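Local coordinates for peptidoglycan recognition protein-LC isoform LCx (Drosophila melanogaster, PDB 2F2L) that binds a GlcNAc-anhydroMurNAc tetrapeptide fragment of bacterial peptidoglycan through an amidase-like extracellular domain and probably acts as a recognition receptor, at residues Y66-G71 with V76-G81; I97-I102 with E116-L121. One frame throughout, in Å; residues are numbered along the deposited sequence.

Contact 1 (Y66-G71 with V76-G81); sequences YNFLVG and VYEGRG. With MLD (glcnac(beta1-4)-murnac(1,6-anhydro)-L-ala-gamma-D-glu-meso-a2pm-D-ala), chain G.
Arg80 meets Tyr66 through its backbone and the muropeptide through its side chain. Arg80 N gives a nearly straight bond (168°) to Tyr66 O at 2.9 Å. The guanidinium presents its edge to the side-chain carboxylate of the meso-diaminopimelate: Arg80 NH1 reaches MLD OBU at 2.9 Å with almost no bend (175°), and Arg80 NH2 reaches MLD OBV, also at 2.9 Å. This two-pronged grip suits a receptor for diaminopimelate-type peptidoglycan. With CG beside the backbone N (chi1 -62°) and the chain extended to NE, the charged group is carried away from the hairpin backbone toward the ligand, where the carbonyls of His63, Ile64 and Val85 take further N-H groups and so fix its rotation. Tyr66 touches the ligand at a different place, Tyr66 OH donating to the lactyl carbonyl oxygen MLD OAM at 2.6 Å, close to the plane of the phenol ring. Back in the hairpin, Asn67 O accepts twice, from Gly79 N at 2.8 Å, which sits above the carbonyl plane, and from Gly81 N, which lies on a lone pair. These bonds close the open end of a beta hairpin, strands 68-70 and 76-78, whose ladder continues with the hydrogen-bonded pair Leu69-Tyr77 (Tyr77 N to Leu69 O, 2.8 Å). The hairpin belongs to the central mixed sheet of the amidase-like fold. Phe68, Val70, Val76 and Glu78 lie on one face, and the first three pack on helix 112-127. There Phe68 CD1 comes to 3.9 Å from the methyl Val76 CG1, while the far end of the ring, Phe68 CZ, rests 3.7 Å from Gly81 CA. Leu69 and Tyr77 occupy the other face, where Tyr77 packs on helix 41-58 and its hydroxyl bonds to Asp73.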
loop_
_atom_site.group_PDB
_atom_site.type_symbol
_atom_site.label_atom_id
_atom_site.label_comp_id
_atom_site.label_asym_id
_atom_site.label_seq_id
_atom_site.Cartn_x
_atom_site.Cartn_y
_atom_site.Cartn_z
ATOM N N TYR B 66 10.421 -10.800 -2.821
ATOM C CA TYR B 66 10.978 -11.498 -1.666
ATOM C C TYR B 66 11.450 -12.912 -2.012
ATOM O O TYR B 66 10.980 -13.534 -2.956
ATOM C CB TYR B 66 9.959 -11.541 -0.532
ATOM C CG TYR B 66 9.402 -10.174 -0.145
ATOM C CD1 TYR B 66 10.246 -9.164 0.316
ATOM C CD2 TYR B 66 8.041 -9.887 -0.281
ATOM C CE1 TYR B 66 9.748 -7.901 0.671
ATOM C CE2 TYR B 66 7.519 -8.630 0.079
ATOM C CZ TYR B 66 8.380 -7.645 0.546
ATOM O OH TYR B 66 7.888 -6.420 0.908
ATOM N N ASN B 67 12.405 -13.425 -1.250
ATOM C CA ASN B 67 12.728 -14.822 -1.361
ATOM C C ASN B 67 11.646 -15.657 -0.687
ATOM O O ASN B 67 11.214 -16.676 -1.237
ATOM C CB ASN B 67 14.120 -15.072 -0.796
ATOM C CG ASN B 67 15.164 -14.388 -1.608
ATOM O OD1 ASN B 67 15.459 -14.887 -2.732
ATOM N ND2 ASN B 67 15.632 -13.325 -1.159
ATOM N N PHE B 68 11.197 -15.206 0.482
ATOM C CA PHE B 68 10.133 -15.870 1.235
ATOM C C PHE B 68 9.258 -14.834 1.925
ATOM O O PHE B 68 9.690 -13.717 2.177
ATOM C CB PHE B 68 10.700 -16.822 2.299
ATOM C CG PHE B 68 11.584 -17.901 1.750
ATOM C CD1 PHE B 68 11.043 -19.099 1.299
ATOM C CD2 PHE B 68 12.964 -17.721 1.684
ATOM C CE1 PHE B 68 11.846 -20.092 0.804
ATOM C CE2 PHE B 68 13.781 -18.713 1.179
ATOM C CZ PHE B 68 13.227 -19.900 0.727
ATOM N N LEU B 69 8.008 -15.196 2.199
ATOM C CA LEU B 69 7.165 -14.374 3.063
ATOM C C LEU B 69 6.624 -15.264 4.165
ATOM O O LEU B 69 6.485 -16.465 3.961
ATOM C CB LEU B 69 5.989 -13.743 2.303
ATOM C CG LEU B 69 6.244 -12.909 1.062
ATOM C CD1 LEU B 69 6.328 -13.767 -0.201
ATOM C CD2 LEU B 69 5.131 -11.834 0.946
ATOM N N VAL B 70 6.310 -14.680 5.313
ATOM C CA VAL B 70 5.788 -15.432 6.476
ATOM C C VAL B 70 4.425 -14.904 6.840
ATOM O O VAL B 70 4.282 -13.709 7.157
ATOM C CB VAL B 70 6.722 -15.265 7.692
ATOM C CG1 VAL B 70 6.262 -16.131 8.845
ATOM C CG2 VAL B 70 8.148 -15.624 7.285
ATOM N N GLY B 71 3.428 -15.785 6.837
ATOM C CA GLY B 71 2.072 -15.383 7.129
ATOM C C GLY B 71 1.699 -15.504 8.591
ATOM O O GLY B 71 2.315 -16.264 9.329
ATOM N N VAL B 76 4.879 -20.459 5.567
ATOM C CA VAL B 76 5.844 -19.759 4.762
ATOM C C VAL B 76 5.361 -19.851 3.323
ATOM O O VAL B 76 4.967 -20.924 2.855
ATOM C CB VAL B 76 7.244 -20.388 4.874
ATOM C CG1 VAL B 76 8.216 -19.679 3.972
ATOM C CG2 VAL B 76 7.730 -20.362 6.346
ATOM N N TYR B 77 5.384 -18.697 2.655
ATOM C CA TYR B 77 4.960 -18.553 1.268
ATOM C C TYR B 77 6.216 -18.311 0.464
ATOM O O TYR B 77 6.881 -17.310 0.667
ATOM C CB TYR B 77 3.963 -17.383 1.161
ATOM C CG TYR B 77 2.690 -17.757 1.831
ATOM C CD1 TYR B 77 1.635 -18.290 1.093
ATOM C CD2 TYR B 77 2.567 -17.684 3.215
ATOM C CE1 TYR B 77 0.485 -18.697 1.697
ATOM C CE2 TYR B 77 1.411 -18.075 3.838
ATOM C CZ TYR B 77 0.371 -18.601 3.069
ATOM O OH TYR B 77 -0.788 -19.018 3.654
ATOM N N GLU B 78 6.569 -19.254 -0.404
ATOM C CA GLU B 78 7.762 -19.120 -1.242
ATOM C C GLU B 78 7.627 -17.939 -2.224
ATOM O O GLU B 78 6.584 -17.756 -2.830
ATOM C CB GLU B 78 8.002 -20.411 -2.034
ATOM C CG GLU B 78 9.272 -20.419 -2.871
ATOM C CD GLU B 78 9.389 -21.640 -3.808
ATOM O OE1 GLU B 78 8.453 -21.914 -4.616
ATOM O OE2 GLU B 78 10.453 -22.297 -3.763
ATOM N N GLY B 79 8.686 -17.142 -2.358
ATOM C CA GLY B 79 8.783 -16.142 -3.412
ATOM C C GLY B 79 9.780 -16.644 -4.442
ATOM O O GLY B 79 9.514 -17.618 -5.185
ATOM N N ARG B 80 10.939 -16.000 -4.486
ATOM C CA ARG B 80 12.012 -16.462 -5.358
ATOM C C ARG B 80 12.764 -17.680 -4.809
ATOM O O ARG B 80 13.527 -18.303 -5.548
ATOM C CB ARG B 80 12.974 -15.317 -5.655
ATOM C CG ARG B 80 12.297 -14.193 -6.389
ATOM C CD ARG B 80 13.223 -13.045 -6.692
ATOM N NE ARG B 80 12.465 -11.910 -7.234
ATOM C CZ ARG B 80 12.920 -10.991 -8.088
ATOM N NH1 ARG B 80 14.155 -11.030 -8.573
ATOM N NH2 ARG B 80 12.104 -10.022 -8.478
ATOM N N GLY B 81 12.547 -18.016 -3.529
ATOM C CA GLY B 81 13.259 -19.127 -2.868
ATOM C C GLY B 81 14.711 -18.813 -2.517
ATOM O O GLY B 81 15.142 -17.661 -2.628
HETATM C CAA MLD G . 5.421 1.123 6.926
HETATM C CAB MLD G . 6.609 1.036 5.980
HETATM O OAC MLD G . 7.408 0.112 6.064
HETATM N N2 MLD G . 6.682 2.019 5.087
HETATM C C2 MLD G . 7.753 2.158 4.107
HETATM C C3 MLD G . 8.297 3.583 4.242
HETATM O O3 MLD G . 8.812 3.853 5.560
HETATM C C4 MLD G . 9.316 3.883 3.147
HETATM O O4 MLD G . 9.618 5.265 3.228
HETATM C C5 MLD G . 8.698 3.584 1.777
HETATM C C6 MLD G . 9.643 3.719 0.570
HETATM O O6 MLD G . 8.842 3.635 -0.645
HETATM O O5 MLD G . 8.308 2.213 1.773
HETATM C C1 MLD G . 7.231 1.940 2.699
HETATM O O1 MLD G . 6.861 0.593 2.563
HETATM C CA4 MLD G . 6.147 0.352 1.326
HETATM C CA5 MLD G . 4.704 0.854 1.270
HETATM O OA5 MLD G . 3.709 -0.203 1.050
HETATM C CA6 MLD G . 4.695 1.540 -0.052
HETATM O OA6 MLD G . 4.505 0.492 -0.982
HETATM C CA1 MLD G . 4.134 -0.701 -0.229
HETATM C CA2 MLD G . 5.393 -1.568 -0.064
HETATM N NAD MLD G . 5.005 -2.988 0.072
HETATM C CAE MLD G . 5.468 -3.937 -0.721
HETATM C CAF MLD G . 4.931 -5.322 -0.421
HETATM O OAG MLD G . 6.283 -3.750 -1.626
HETATM C CA3 MLD G . 6.186 -1.161 1.177
HETATM O OAH MLD G . 7.594 -1.575 1.092
HETATM C CAI MLD G . 7.905 -2.786 1.823
HETATM C CAJ MLD G . 8.334 -2.511 3.246
HETATM C CAL MLD G . 9.053 -3.527 1.105
HETATM O OAM MLD G . 9.485 -4.542 1.638
HETATM N N MLD G . 9.507 -3.051 -0.054
HETATM C CA MLD G . 10.567 -3.691 -0.845
HETATM C CB MLD G . 9.854 -4.675 -1.779
HETATM C C MLD G . 11.231 -2.589 -1.691
HETATM O O MLD G . 10.539 -1.844 -2.389
HETATM N NAN MLD G . 12.553 -2.515 -1.566
HETATM C CAO MLD G . 13.419 -1.551 -2.264
HETATM C CAP MLD G . 14.418 -0.868 -1.275
HETATM O OBA MLD G . 15.419 -0.363 -1.790
HETATM O OAQ MLD G . 14.203 -0.887 -0.038
HETATM C CBB MLD G . 14.306 -2.308 -3.247
HETATM C CBC MLD G . 13.578 -2.918 -4.433
HETATM C CBD MLD G . 14.613 -3.565 -5.370
HETATM O OBE MLD G . 15.703 -3.957 -4.953
HETATM N NBF MLD G . 14.246 -3.659 -6.630
HETATM C CBG MLD G . 15.116 -4.253 -7.653
HETATM C CBH MLD G . 16.338 -3.342 -7.892
HETATM O OBI MLD G . 16.210 -2.123 -7.996
HETATM N NBJ MLD G . 17.511 -3.971 -7.930
HETATM C CBK MLD G . 18.804 -3.292 -8.171
HETATM C CBL MLD G . 19.473 -3.954 -9.380
HETATM C CBM MLD G . 19.784 -3.371 -6.981
HETATM O OBO MLD G . 19.666 -4.328 -6.171
HETATM O OBN MLD G . 20.654 -2.466 -6.925
HETATM C CBP MLD G . 14.290 -4.464 -8.933
HETATM C CBQ MLD G . 14.987 -5.421 -9.917
HETATM C CBR MLD G . 14.082 -5.740 -11.111
HETATM C CBS MLD G . 14.450 -7.050 -11.811
HETATM C CBT MLD G . 14.030 -8.234 -10.930
HETATM O OBV MLD G . 12.813 -8.474 -10.862
HETATM O OBU MLD G . 14.931 -8.875 -10.351
HETATM N NBW MLD G . 15.896 -7.093 -12.056
#

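Contact 2 (I97-I102 with E116-L121)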
loop_
_atom_site.group_PDB
_atom_site.type_symbol
_atom_site.label_atom_id
_atom_site.label_comp_id
_atom_site.label_asym_id
_atom_site.label_seq_id
_atom_site.Cartn_x
_atom_site.Cartn_y
_atom_site.Cartn_z
ATOM N N ILE B 97 19.201 -13.117 1.597
ATOM C CA ILE B 97 17.860 -13.700 1.564
ATOM C C ILE B 97 16.912 -12.679 2.212
ATOM O O ILE B 97 17.130 -12.252 3.352
ATOM C CB ILE B 97 17.823 -15.040 2.338
ATOM C CG1 ILE B 97 18.561 -16.128 1.555
ATOM C CG2 ILE B 97 16.413 -15.481 2.629
ATOM C CD1 ILE B 97 17.925 -16.490 0.214
ATOM N N GLY B 98 15.898 -12.262 1.455
ATOM C CA GLY B 98 14.877 -11.339 1.939
ATOM C C GLY B 98 13.605 -12.072 2.343
ATOM O O GLY B 98 12.967 -12.730 1.533
ATOM N N ILE B 99 13.253 -11.955 3.610
ATOM C CA ILE B 99 12.055 -12.563 4.174
ATOM C C ILE B 99 11.133 -11.426 4.661
ATOM O O ILE B 99 11.556 -10.540 5.410
ATOM C CB ILE B 99 12.418 -13.480 5.361
ATOM C CG1 ILE B 99 13.374 -14.590 4.902
ATOM C CG2 ILE B 99 11.178 -14.048 6.000
ATOM C CD1 ILE B 99 14.062 -15.298 6.024
ATOM N N SER B 100 9.892 -11.426 4.186
ATOM C CA SER B 100 8.933 -10.396 4.575
ATOM C C SER B 100 7.857 -10.975 5.467
ATOM O O SER B 100 7.255 -11.999 5.123
ATOM C CB SER B 100 8.285 -9.771 3.341
ATOM O OG SER B 100 7.622 -8.558 3.696
ATOM N N PHE B 101 7.599 -10.329 6.602
ATOM C CA PHE B 101 6.442 -10.696 7.432
ATOM C C PHE B 101 5.210 -10.049 6.814
ATOM O O PHE B 101 5.219 -8.836 6.547
ATOM C CB PHE B 101 6.606 -10.207 8.871
ATOM C CG PHE B 101 7.496 -11.084 9.714
ATOM C CD1 PHE B 101 8.817 -11.342 9.333
ATOM C CD2 PHE B 101 7.031 -11.624 10.905
ATOM C CE1 PHE B 101 9.651 -12.157 10.112
ATOM C CE2 PHE B 101 7.868 -12.433 11.698
ATOM C CZ PHE B 101 9.190 -12.686 11.290
ATOM N N ILE B 102 4.175 -10.854 6.560
ATOM C CA ILE B 102 2.955 -10.352 5.954
ATOM C C ILE B 102 2.219 -9.558 7.025
ATOM O O ILE B 102 1.844 -10.108 8.088
ATOM C CB ILE B 102 2.064 -11.479 5.403
ATOM C CG1 ILE B 102 2.807 -12.307 4.348
ATOM C CG2 ILE B 102 0.797 -10.896 4.779
ATOM C CD1 ILE B 102 2.006 -13.529 3.851
ATOM N N GLU B 116 7.497 -18.100 15.073
ATOM C CA GLU B 116 7.916 -19.503 15.019
ATOM C C GLU B 116 8.261 -19.951 13.587
ATOM O O GLU B 116 9.300 -20.593 13.364
ATOM C CB GLU B 116 6.856 -20.407 15.665
ATOM C CG GLU B 116 6.888 -20.355 17.213
ATOM C CD GLU B 116 5.756 -21.098 17.885
ATOM O OE1 GLU B 116 4.821 -21.573 17.195
ATOM O OE2 GLU B 116 5.804 -21.196 19.132
ATOM N N ALA B 117 7.422 -19.589 12.618
ATOM C CA ALA B 117 7.673 -19.937 11.202
ATOM C C ALA B 117 9.005 -19.376 10.692
ATOM O O ALA B 117 9.767 -20.065 10.024
ATOM C CB ALA B 117 6.542 -19.443 10.322
ATOM N N CYS B 118 9.279 -18.124 11.003
ATOM C CA CYS B 118 10.511 -17.477 10.564
ATOM C C CYS B 118 11.743 -18.129 11.204
ATOM O O CYS B 118 12.770 -18.306 10.553
ATOM C CB CYS B 118 10.457 -15.991 10.885
ATOM S SG CYS B 118 11.839 -15.063 10.263
ATOM N N GLN B 119 11.643 -18.480 12.484
ATOM C CA GLN B 119 12.756 -19.147 13.174
ATOM C C GLN B 119 13.045 -20.495 12.517
ATOM O O GLN B 119 14.210 -20.850 12.289
ATOM C CB GLN B 119 12.472 -19.277 14.695
ATOM C CG GLN B 119 12.463 -17.911 15.397
ATOM C CD GLN B 119 11.970 -17.896 16.850
ATOM O OE1 GLN B 119 11.305 -18.811 17.333
ATOM N NE2 GLN B 119 12.288 -16.808 17.542
ATOM N N LEU B 120 11.982 -21.230 12.183
ATOM C CA LEU B 120 12.124 -22.543 11.540
ATOM C C LEU B 120 12.677 -22.421 10.122
ATOM O O LEU B 120 13.470 -23.240 9.687
ATOM C CB LEU B 120 10.784 -23.291 11.510
ATOM C CG LEU B 120 10.222 -23.834 12.831
ATOM C CD1 LEU B 120 8.846 -24.414 12.602
ATOM C CD2 LEU B 120 11.137 -24.887 13.482
ATOM N N LEU B 121 12.224 -21.402 9.400
ATOM C CA LEU B 121 12.712 -21.142 8.054
ATOM C C LEU B 121 14.224 -20.906 8.060
ATOM O O LEU B 121 14.953 -21.521 7.273
ATOM C CB LEU B 121 11.972 -19.940 7.459
ATOM C CG LEU B 121 12.408 -19.464 6.081
ATOM C CD1 LEU B 121 12.332 -20.567 5.069
ATOM C CD2 LEU B 121 11.541 -18.295 5.700
#
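Cys118 lies against the ring of Phe101 in a sulfur-aromatic contact. Its SG is 4.7 Å from the centroid of the Phe101 ring and 70° off the ring normal, so the sulfur approaches obliquely, far from the axis of the ring. The touching atoms are at the end of the phenyl group: Cys118 SG is 3.6 Å from Phe101 CE1, and Cys118 CB is at the same distance, 3.6 Å, from Phe101 CZ. CB of Cys118 already faces the strand, and with SG anti to the backbone N (chi1 -175°) the sulfur reaches further in the same direction.

The remaining contacts are aliphatic. Ile99 and Leu121 reach toward each other tip to tip, with Ile99 CD1 3.9 Å from Leu121 CD2. The second branch of the isoleucine, Ile99 CG2, makes a looser approach to Cys118 SG at 4.4 Å, so that one sulfur touches two residues of the strand.

Strand 97-101 and helix 116-121 run nearly antiparallel, their axes 10.6 Å apart, the layered packing of a helix on the central sheet of an alpha/beta domain. Ile30 and Leu115 extend the apolar surroundings of Phe101, and Val28 and Leu122 those of Ile99. With methyl groups, a thiol and a phenyl ring as its touching parts and no polar bond between the segments, the interface is probably held by burial and dispersion, and its fit by shape.

How the contacts relate
The two contacts are successive in the chain and share one sheet: contact 1 closes the hairpin 66-71/76-81, and strand 97-101 of contact 2 lies beside its strand 68-70. Their centres are 8 Å apart. The seam is made by the backbone, with probable hydrogen bonds from Val70 N to Ser100 O at 2.8 Å and from Ile102 N to Val70 O at 2.9 Å. Helix 112-127 spans both, since Leu121 of contact 2 also packs on Phe68 and Val76 of contact 1. Only contact 1 bonds to the muropeptide. Contact 2 does not touch the ligand, the Phe101 side chain being about 10 Å from it, but Ser100 OG comes to 3.4 Å from CZ of the ligand-binding Tyr66.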